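Local coordinates for protein RcdA (Caulobacter vibrioides, PDB 3CTW) that probably acts as a protein-binding adaptor in the cell-cycle-regulated degradation of the regulator CtrA by the protease ClpXP, at residues L36-T40 with L70-L74; A41-D45 with P119-L125; R73-V77 with L132-V136. All blocks are in the same frame, centred on the assembly; numbering follows the deposited sequence.

Contact 1 of 3, residues L36-T40 with L70-L74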
loop_
_atom_site.group_PDB
_atom_site.type_symbol
_atom_site.label_atom_id
_atom_site.label_comp_id
_atom_site.label_asym_id
_atom_site.label_seq_id
_atom_site.Cartn_x
_atom_site.Cartn_y
_atom_site.Cartn_z
ATOM N N LEU A 36 -15.550 0.187 5.001
ATOM C CA LEU A 36 -15.011 -0.372 6.225
ATOM C C LEU A 36 -13.994 0.564 6.868
ATOM O O LEU A 36 -13.991 0.750 8.084
ATOM C CB LEU A 36 -14.387 -1.745 5.968
ATOM C CG LEU A 36 -14.672 -2.789 7.054
ATOM C CD1 LEU A 36 -14.419 -4.165 6.477
ATOM C CD2 LEU A 36 -13.850 -2.563 8.320
ATOM N N VAL A 37 -13.160 1.171 6.029
ATOM C CA VAL A 37 -12.161 2.109 6.464
ATOM C C VAL A 37 -12.817 3.372 7.019
ATOM O O VAL A 37 -12.340 3.939 8.017
ATOM C CB VAL A 37 -11.194 2.448 5.310
ATOM C CG1 VAL A 37 -10.319 3.642 5.657
ATOM C CG2 VAL A 37 -10.328 1.229 4.976
ATOM N N GLU A 38 -13.910 3.805 6.394
ATOM C CA GLU A 38 -14.606 5.003 6.855
ATOM C C GLU A 38 -15.301 4.763 8.193
ATOM O O GLU A 38 -15.274 5.623 9.070
ATOM C CB GLU A 38 -15.603 5.535 5.826
ATOM C CG GLU A 38 -15.991 6.977 6.109
ATOM C CD GLU A 38 -16.914 7.547 5.059
ATOM O OE1 GLU A 38 -17.831 6.809 4.632
ATOM O OE2 GLU A 38 -16.721 8.722 4.671
ATOM N N GLU A 39 -15.881 3.577 8.360
ATOM C CA GLU A 39 -16.553 3.233 9.611
ATOM C C GLU A 39 -15.566 2.971 10.761
ATOM O O GLU A 39 -15.910 3.139 11.935
ATOM C CB GLU A 39 -17.480 2.030 9.420
ATOM C CG GLU A 39 -18.711 2.295 8.589
ATOM C CD GLU A 39 -19.668 1.105 8.582
ATOM O OE1 GLU A 39 -20.088 0.686 7.481
ATOM O OE2 GLU A 39 -19.980 0.573 9.676
ATOM N N THR A 40 -14.348 2.562 10.415
ATOM C CA THR A 40 -13.335 2.247 11.403
ATOM C C THR A 40 -12.781 3.521 12.038
ATOM O O THR A 40 -12.713 3.634 13.258
ATOM C CB THR A 40 -12.217 1.426 10.773
ATOM O OG1 THR A 40 -12.761 0.175 10.351
ATOM C CG2 THR A 40 -11.090 1.180 11.764
ATOM N N LEU A 70 -6.430 -4.178 13.152
ATOM C CA LEU A 70 -7.532 -3.755 12.314
ATOM C C LEU A 70 -7.102 -2.697 11.282
ATOM O O LEU A 70 -7.405 -2.825 10.093
ATOM C CB LEU A 70 -8.652 -3.223 13.204
ATOM C CG LEU A 70 -9.934 -2.714 12.559
ATOM C CD1 LEU A 70 -10.625 -3.865 11.872
ATOM C CD2 LEU A 70 -10.842 -2.074 13.607
ATOM N N THR A 71 -6.371 -1.679 11.736
ATOM C CA THR A 71 -5.984 -0.570 10.864
ATOM C C THR A 71 -4.890 -0.983 9.890
ATOM O O THR A 71 -4.873 -0.530 8.746
ATOM C CB THR A 71 -5.532 0.672 11.643
ATOM O OG1 THR A 71 -4.503 0.297 12.554
ATOM C CG2 THR A 71 -6.671 1.253 12.431
ATOM N N THR A 72 -4.001 -1.863 10.344
ATOM C CA THR A 72 -2.971 -2.419 9.486
ATOM C C THR A 72 -3.593 -3.301 8.410
ATOM O O THR A 72 -3.269 -3.144 7.243
ATOM C CB THR A 72 -1.932 -3.215 10.279
ATOM O OG1 THR A 72 -1.436 -2.417 11.360
ATOM C CG2 THR A 72 -0.781 -3.622 9.381
ATOM N N ARG A 73 -4.516 -4.180 8.799
ATOM C CA ARG A 73 -5.202 -5.058 7.849
ATOM C C ARG A 73 -5.920 -4.241 6.776
ATOM O O ARG A 73 -5.865 -4.577 5.596
ATOM C CB ARG A 73 -6.183 -5.982 8.568
ATOM C CG ARG A 73 -6.903 -6.980 7.674
ATOM C CD ARG A 73 -7.878 -7.856 8.474
ATOM N NE ARG A 73 -7.173 -8.745 9.397
ATOM C CZ ARG A 73 -7.655 -9.133 10.575
ATOM N NH1 ARG A 73 -8.847 -8.705 10.982
ATOM N NH2 ARG A 73 -6.936 -9.931 11.358
ATOM N N LEU A 74 -6.557 -3.149 7.192
ATOM C CA LEU A 74 -7.301 -2.290 6.277
ATOM C C LEU A 74 -6.366 -1.495 5.372
ATOM O O LEU A 74 -6.715 -1.182 4.235
ATOM C CB LEU A 74 -8.189 -1.326 7.056
ATOM C CG LEU A 74 -9.454 -1.879 7.708
ATOM C CD1 LEU A 74 -9.991 -0.842 8.662
ATOM C CD2 LEU A 74 -10.508 -2.256 6.676
#
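Leu74 projects from helix 57-88 into the side chains of Leu36, Val37 and Thr40 on helix 26-44, and buries more surface than any other residue of the pair. Its CD2 methyl lies 3.7 Å from Leu36 CD2 and 3.9 Å from Val37 CG2, while its CD1 meets Thr40 OG1 at 3.4 Å. One turn earlier on the same helix, Leu70 CD2 approaches Thr40 CG2 to 3.7 Å, and Thr71 CG2 lies at the edge of contact, 4.5 Å from that methyl. The contacting residues, Leu36, Val37 and Thr40 on one side and Leu70, Thr71 and Leu74 on the other, recur at i, i+3 and i+4 spacings, so each set lies along one strip of its helix; the two short segments run nearly antiparallel, with axes at 155° and 10.8 Å at closest approach. The alpha carbons are nearest at Val37 and Leu74, 6.6 Å from CA to CA. Leu36 also touches Arg128 and Leu132 of helix 120-145, so the packing continues into the third long helix of the bundle, and Val37 packs on Met92 of the second subunit. No hydrogen bond crosses between the segments. Thr40 OG1 instead donates to Leu36 O, 2.6 Å away in the preceding turn, which satisfies the hydroxyl within its own helix and leaves CG2 to pack as an apolar group. The two helices are therefore joined here by van der Waals contact and exclusion of water.

Contact 2 of 3, residues A41-D45 with P119-L125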
loop_
_atom_site.group_PDB
_atom_site.type_symbol
_atom_site.label_atom_id
_atom_site.label_comp_id
_atom_site.label_asym_id
_atom_site.label_seq_id
_atom_site.Cartn_x
_atom_site.Cartn_y
_atom_site.Cartn_z
ATOM N N ALA A 41 -12.408 4.482 11.198
ATOM C CA ALA A 41 -11.863 5.745 11.668
ATOM C C ALA A 41 -12.915 6.541 12.421
ATOM O O ALA A 41 -12.587 7.284 13.330
ATOM C CB ALA A 41 -11.316 6.551 10.500
ATOM N N ALA A 42 -14.181 6.380 12.051
ATOM C CA ALA A 42 -15.289 7.030 12.753
ATOM C C ALA A 42 -15.538 6.402 14.133
ATOM O O ALA A 42 -15.911 7.091 15.087
ATOM C CB ALA A 42 -16.561 6.981 11.901
ATOM N N TYR A 43 -15.292 5.100 14.224
ATOM C CA TYR A 43 -15.456 4.370 15.466
ATOM C C TYR A 43 -14.287 4.615 16.421
ATOM O O TYR A 43 -14.490 4.963 17.575
ATOM C CB TYR A 43 -15.624 2.873 15.180
ATOM C CG TYR A 43 -15.679 2.016 16.424
ATOM C CD1 TYR A 43 -16.831 1.957 17.203
ATOM C CD2 TYR A 43 -14.575 1.263 16.827
ATOM C CE1 TYR A 43 -16.884 1.172 18.352
ATOM C CE2 TYR A 43 -14.620 0.475 17.979
ATOM C CZ TYR A 43 -15.780 0.431 18.730
ATOM O OH TYR A 43 -15.820 -0.335 19.869
ATOM N N LEU A 44 -13.072 4.425 15.930
ATOM C CA LEU A 44 -11.881 4.556 16.752
ATOM C C LEU A 44 -11.680 5.959 17.293
ATOM O O LEU A 44 -11.116 6.126 18.377
ATOM C CB LEU A 44 -10.635 4.107 15.989
ATOM C CG LEU A 44 -10.528 2.639 15.570
ATOM C CD1 LEU A 44 -9.263 2.429 14.817
ATOM C CD2 LEU A 44 -10.590 1.695 16.747
ATOM N N ASP A 45 -12.143 6.962 16.553
ATOM C CA ASP A 45 -12.009 8.350 17.013
ATOM C C ASP A 45 -13.291 8.845 17.676
ATOM O O ASP A 45 -13.358 9.981 18.137
ATOM C CB ASP A 45 -11.635 9.290 15.866
ATOM C CG ASP A 45 -10.392 8.845 15.123
ATOM O OD1 ASP A 45 -9.528 8.187 15.735
ATOM O OD2 ASP A 45 -10.285 9.150 13.918
ATOM N N PRO A 119 -15.079 -4.849 23.007
ATOM C CA PRO A 119 -16.375 -4.200 22.799
ATOM C C PRO A 119 -17.074 -4.647 21.530
ATOM O O PRO A 119 -16.431 -5.142 20.611
ATOM C CB PRO A 119 -16.020 -2.713 22.680
ATOM C CG PRO A 119 -14.580 -2.672 22.384
ATOM C CD PRO A 119 -13.982 -3.866 23.046
ATOM N N PHE A 120 -18.388 -4.452 21.501
ATOM C CA PHE A 120 -19.264 -4.837 20.389
ATOM C C PHE A 120 -18.819 -4.239 19.048
ATOM O O PHE A 120 -18.732 -4.946 18.043
ATOM C CB PHE A 120 -20.700 -4.414 20.743
ATOM C CG PHE A 120 -21.713 -4.648 19.656
ATOM C CD1 PHE A 120 -22.201 -5.918 19.403
ATOM C CD2 PHE A 120 -22.225 -3.584 18.929
ATOM C CE1 PHE A 120 -23.165 -6.132 18.414
ATOM C CE2 PHE A 120 -23.188 -3.791 17.941
ATOM C CZ PHE A 120 -23.656 -5.067 17.685
ATOM N N GLY A 121 -18.479 -2.948 19.066
ATOM C CA GLY A 121 -18.122 -2.200 17.864
ATOM C C GLY A 121 -16.825 -2.636 17.233
ATOM O O GLY A 121 -16.754 -2.827 16.018
ATOM N N LEU A 122 -15.803 -2.816 18.074
ATOM C CA LEU A 122 -14.480 -3.244 17.622
ATOM C C LEU A 122 -14.541 -4.681 17.129
ATOM O O LEU A 122 -13.951 -5.011 16.105
ATOM C CB LEU A 122 -13.454 -3.119 18.755
ATOM C CG LEU A 122 -11.937 -3.009 18.501
ATOM C CD1 LEU A 122 -11.331 -4.230 17.785
ATOM C CD2 LEU A 122 -11.641 -1.759 17.711
ATOM N N MET A 123 -15.285 -5.517 17.848
ATOM C CA MET A 123 -15.422 -6.905 17.487
ATOM C C MET A 123 -16.069 -7.081 16.113
ATOM O O MET A 123 -15.642 -7.934 15.345
ATOM C CB MET A 123 -16.200 -7.659 18.556
ATOM C CG MET A 123 -16.022 -9.145 18.453
ATOM S SD MET A 123 -14.430 -9.657 19.133
ATOM C CE MET A 123 -14.821 -9.653 20.886
ATOM N N ASN A 124 -17.073 -6.251 15.803
ATOM C CA ASN A 124 -17.771 -6.306 14.510
ATOM C C ASN A 124 -16.862 -5.938 13.333
ATOM O O ASN A 124 -16.790 -6.654 12.334
ATOM C CB ASN A 124 -18.982 -5.365 14.493
ATOM C CG ASN A 124 -20.125 -5.833 15.378
ATOM O OD1 ASN A 124 -20.224 -7.010 15.719
ATOM N ND2 ASN A 124 -21.017 -4.900 15.731
ATOM N N LEU A 125 -16.171 -4.805 13.462
ATOM C CA LEU A 125 -15.275 -4.297 12.423
ATOM C C LEU A 125 -14.112 -5.242 12.180
ATOM O O LEU A 125 -13.603 -5.328 11.069
ATOM C CB LEU A 125 -14.727 -2.921 12.808
ATOM C CG LEU A 125 -15.704 -1.765 12.940
ATOM C CD1 LEU A 125 -15.027 -0.627 13.648
ATOM C CD2 LEU A 125 -16.222 -1.325 11.596
#
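Ala41 and Ala42 carry the last turn of helix 26-44 toward its end without touching residues 119-125. Tyr43 follows and makes most of the contact: its CA-to-CB bond is directed at the start of helix 120-145, and its ring lies against the first turn there. The backbone of Gly121 covers one ring face, with Gly121 C 3.6 Å from Tyr43 CZ; an ideal CB on this glycine would fall 2.2 Å from Tyr43 CE1, so the absence of a side chain lets the ring come this close. Tyr43 CE2 meets Leu122 CD2 and Tyr43 CD2 meets Leu125 CD1, both at 3.7 Å. At the tip, Tyr43 OH sits 3.7 Å from CG of Pro119, the N-cap residue, and hydrogen-bonds Asp51 of the short helix 47-52. Leu44 adds a smaller apolar contact, CD2 to Leu122 CD2 at 3.7 Å. Asp45 is out of reach of the second segment but packs on Glu95 of the second subunit. The contact thus brings the end of helix 26-44 against the beginning of helix 120-145, while Leu44 and Leu122 both lean on Tyr63 of helix 57-88, and through Asp51 the tyrosine also reaches helix 47-52.

Contact 3 of 3, residues R73-V77 with L132-V136. With EDO (1,2-ethanediol), chain D.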
loop_
_atom_site.group_PDB
_atom_site.type_symbol
_atom_site.label_atom_id
_atom_site.label_comp_id
_atom_site.label_asym_id
_atom_site.label_seq_id
_atom_site.Cartn_x
_atom_site.Cartn_y
_atom_site.Cartn_z
ATOM N N ARG A 73 -4.516 -4.180 8.799
ATOM C CA ARG A 73 -5.202 -5.058 7.849
ATOM C C ARG A 73 -5.920 -4.241 6.776
ATOM O O ARG A 73 -5.865 -4.577 5.596
ATOM C CB ARG A 73 -6.183 -5.982 8.568
ATOM C CG ARG A 73 -6.903 -6.980 7.674
ATOM C CD ARG A 73 -7.878 -7.856 8.474
ATOM N NE ARG A 73 -7.173 -8.745 9.397
ATOM C CZ ARG A 73 -7.655 -9.133 10.575
ATOM N NH1 ARG A 73 -8.847 -8.705 10.982
ATOM N NH2 ARG A 73 -6.936 -9.931 11.358
ATOM N N LEU A 74 -6.557 -3.149 7.192
ATOM C CA LEU A 74 -7.301 -2.290 6.277
ATOM C C LEU A 74 -6.366 -1.495 5.372
ATOM O O LEU A 74 -6.715 -1.182 4.235
ATOM C CB LEU A 74 -8.189 -1.326 7.056
ATOM C CG LEU A 74 -9.454 -1.879 7.708
ATOM C CD1 LEU A 74 -9.991 -0.842 8.662
ATOM C CD2 LEU A 74 -10.508 -2.256 6.676
ATOM N N MET A 75 -5.175 -1.183 5.882
ATOM C CA MET A 75 -4.160 -0.491 5.100
ATOM C C MET A 75 -3.740 -1.330 3.901
ATOM O O MET A 75 -3.627 -0.801 2.807
ATOM C CB MET A 75 -2.945 -0.153 5.968
ATOM C CG MET A 75 -1.850 0.676 5.283
ATOM S SD MET A 75 -0.664 -0.313 4.343
ATOM C CE MET A 75 0.311 -1.076 5.647
ATOM N N GLN A 76 -3.532 -2.634 4.118
ATOM C CA GLN A 76 -3.192 -3.577 3.054
ATOM C C GLN A 76 -4.284 -3.665 1.993
ATOM O O GLN A 76 -4.005 -3.709 0.792
ATOM C CB GLN A 76 -2.937 -4.974 3.638
ATOM C CG GLN A 76 -1.475 -5.352 3.808
ATOM C CD GLN A 76 -0.805 -4.599 4.934
ATOM O OE1 GLN A 76 -1.464 -3.882 5.686
ATOM N NE2 GLN A 76 0.516 -4.750 5.055
ATOM N N VAL A 77 -5.529 -3.685 2.450
ATOM C CA VAL A 77 -6.667 -3.837 1.563
ATOM C C VAL A 77 -6.893 -2.559 0.761
ATOM O O VAL A 77 -7.048 -2.603 -0.467
ATOM C CB VAL A 77 -7.936 -4.231 2.338
ATOM C CG1 VAL A 77 -9.108 -4.309 1.398
ATOM C CG2 VAL A 77 -7.734 -5.572 3.026
ATOM N N LEU A 132 -13.293 -9.360 4.545
ATOM C CA LEU A 132 -12.845 -8.515 3.448
ATOM C C LEU A 132 -11.443 -8.919 2.982
ATOM O O LEU A 132 -11.157 -8.903 1.782
ATOM C CB LEU A 132 -12.874 -7.043 3.871
ATOM C CG LEU A 132 -12.248 -6.014 2.911
ATOM C CD1 LEU A 132 -13.019 -5.897 1.601
ATOM C CD2 LEU A 132 -12.155 -4.670 3.601
ATOM N N TYR A 133 -10.604 -9.309 3.937
ATOM C CA TYR A 133 -9.225 -9.655 3.663
ATOM C C TYR A 133 -9.082 -10.882 2.768
ATOM O O TYR A 133 -8.396 -10.835 1.744
ATOM C CB TYR A 133 -8.468 -9.875 4.971
ATOM C CG TYR A 133 -6.989 -10.067 4.774
ATOM C CD1 TYR A 133 -6.145 -8.972 4.601
ATOM C CD2 TYR A 133 -6.428 -11.345 4.753
ATOM C CE1 TYR A 133 -4.785 -9.143 4.407
ATOM C CE2 TYR A 133 -5.072 -11.523 4.562
ATOM C CZ TYR A 133 -4.255 -10.417 4.390
ATOM O OH TYR A 133 -2.902 -10.575 4.201
ATOM N N GLU A 134 -9.733 -11.975 3.158
ATOM C CA GLU A 134 -9.678 -13.212 2.391
ATOM C C GLU A 134 -10.466 -13.107 1.091
ATOM O O GLU A 134 -10.184 -13.808 0.123
ATOM C CB GLU A 134 -10.144 -14.408 3.229
ATOM C CG GLU A 134 -11.451 -14.209 3.981
ATOM C CD GLU A 134 -11.681 -15.279 5.044
ATOM O OE1 GLU A 134 -10.899 -16.257 5.090
ATOM O OE2 GLU A 134 -12.643 -15.149 5.835
ATOM N N ARG A 135 -11.437 -12.206 1.073
ATOM C CA ARG A 135 -12.195 -11.896 -0.134
ATOM C C ARG A 135 -11.261 -11.245 -1.144
ATOM O O ARG A 135 -11.374 -11.472 -2.346
ATOM C CB ARG A 135 -13.320 -10.923 0.200
ATOM C CG ARG A 135 -14.435 -10.884 -0.802
ATOM C CD ARG A 135 -15.596 -11.776 -0.372
ATOM N NE ARG A 135 -16.039 -11.556 1.010
ATOM C CZ ARG A 135 -16.748 -10.504 1.435
ATOM N NH1 ARG A 135 -17.106 -9.546 0.596
ATOM N NH2 ARG A 135 -17.103 -10.409 2.711
ATOM N N VAL A 136 -10.343 -10.422 -0.648
ATOM C CA VAL A 136 -9.338 -9.793 -1.492
ATOM C C VAL A 136 -8.214 -10.773 -1.843
ATOM O O VAL A 136 -7.758 -10.819 -2.986
ATOM C CB VAL A 136 -8.770 -8.513 -0.843
ATOM C CG1 VAL A 136 -7.512 -8.040 -1.564
ATOM C CG2 VAL A 136 -9.834 -7.417 -0.840
HETATM C C1 EDO D . 0.087 -4.804 0.067
HETATM O O1 EDO D . -1.152 -5.525 0.079
HETATM C C2 EDO D . -0.099 -3.547 -0.766
HETATM O O2 EDO D . -0.647 -3.884 -2.046
#
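The interior of an all-helical bundle is the setting for this contact, where the middle of helix 57-88 meets that of helix 120-145. The two short segments run roughly parallel, their axes crossing at 31° with a closest approach of 10.3 Å. Val77 is the central side chain: its CG1 lies 3.8 Å from Leu132 CD2 and 3.9 Å from Val136 CG2, and its CG2 is 4.1 Å from Tyr133 CD1. Leu74 CD2 reaches Leu132 CD2 at 4.2 Å, although the CA-to-CB bond of Leu74 leads away, toward helix 26-44, where its side chain touches Leu36 and Thr40. At the margin, the aliphatic part of Arg73 lies along Tyr133, with Arg73 CG 3.7 Å from Tyr133 CD1, while NH1 of the arginine hydrogen-bonds Ser129 one turn before Tyr133. A 1,2-ethanediol molecule, probably from the crystallisation liquor, makes a weak hydrogen bond from its O1 to Gln76 O at 3.5 Å. With no hydrogen bond between the segments, the pairing depends on the apolar fit of Val77, Leu74, Leu132 and Val136 together with the Tyr133 ring, while Arg73 combines apolar cover through its methylenes with a polar link to the helix that carries Tyr133.

How the contacts relate
Contacts 1 and 3 are buried, while contact 2, farther from the centre of the chain, is only partly so. Each joins a different pair of the three long helices: 26-44 with 57-88, 26-44 with 120-145, and 57-88 with 120-145. Contacts 1 and 3 share Arg73 and Leu74 and touch where Leu36 CD1 meets Leu132 CD2 at 3.7 Å; contact 2 joins contact 1 through Thr71 CG2 and Leu44 CD1, also 3.7 Å apart. Contacts 2 and 3 do not touch. Contact 1 is made by aliphatic side chains and threonines; contact 3 adds the Tyr133 ring and the methylenes of Arg73; contact 2 rests on one tyrosine set against a glycine backbone, with leucines beside it.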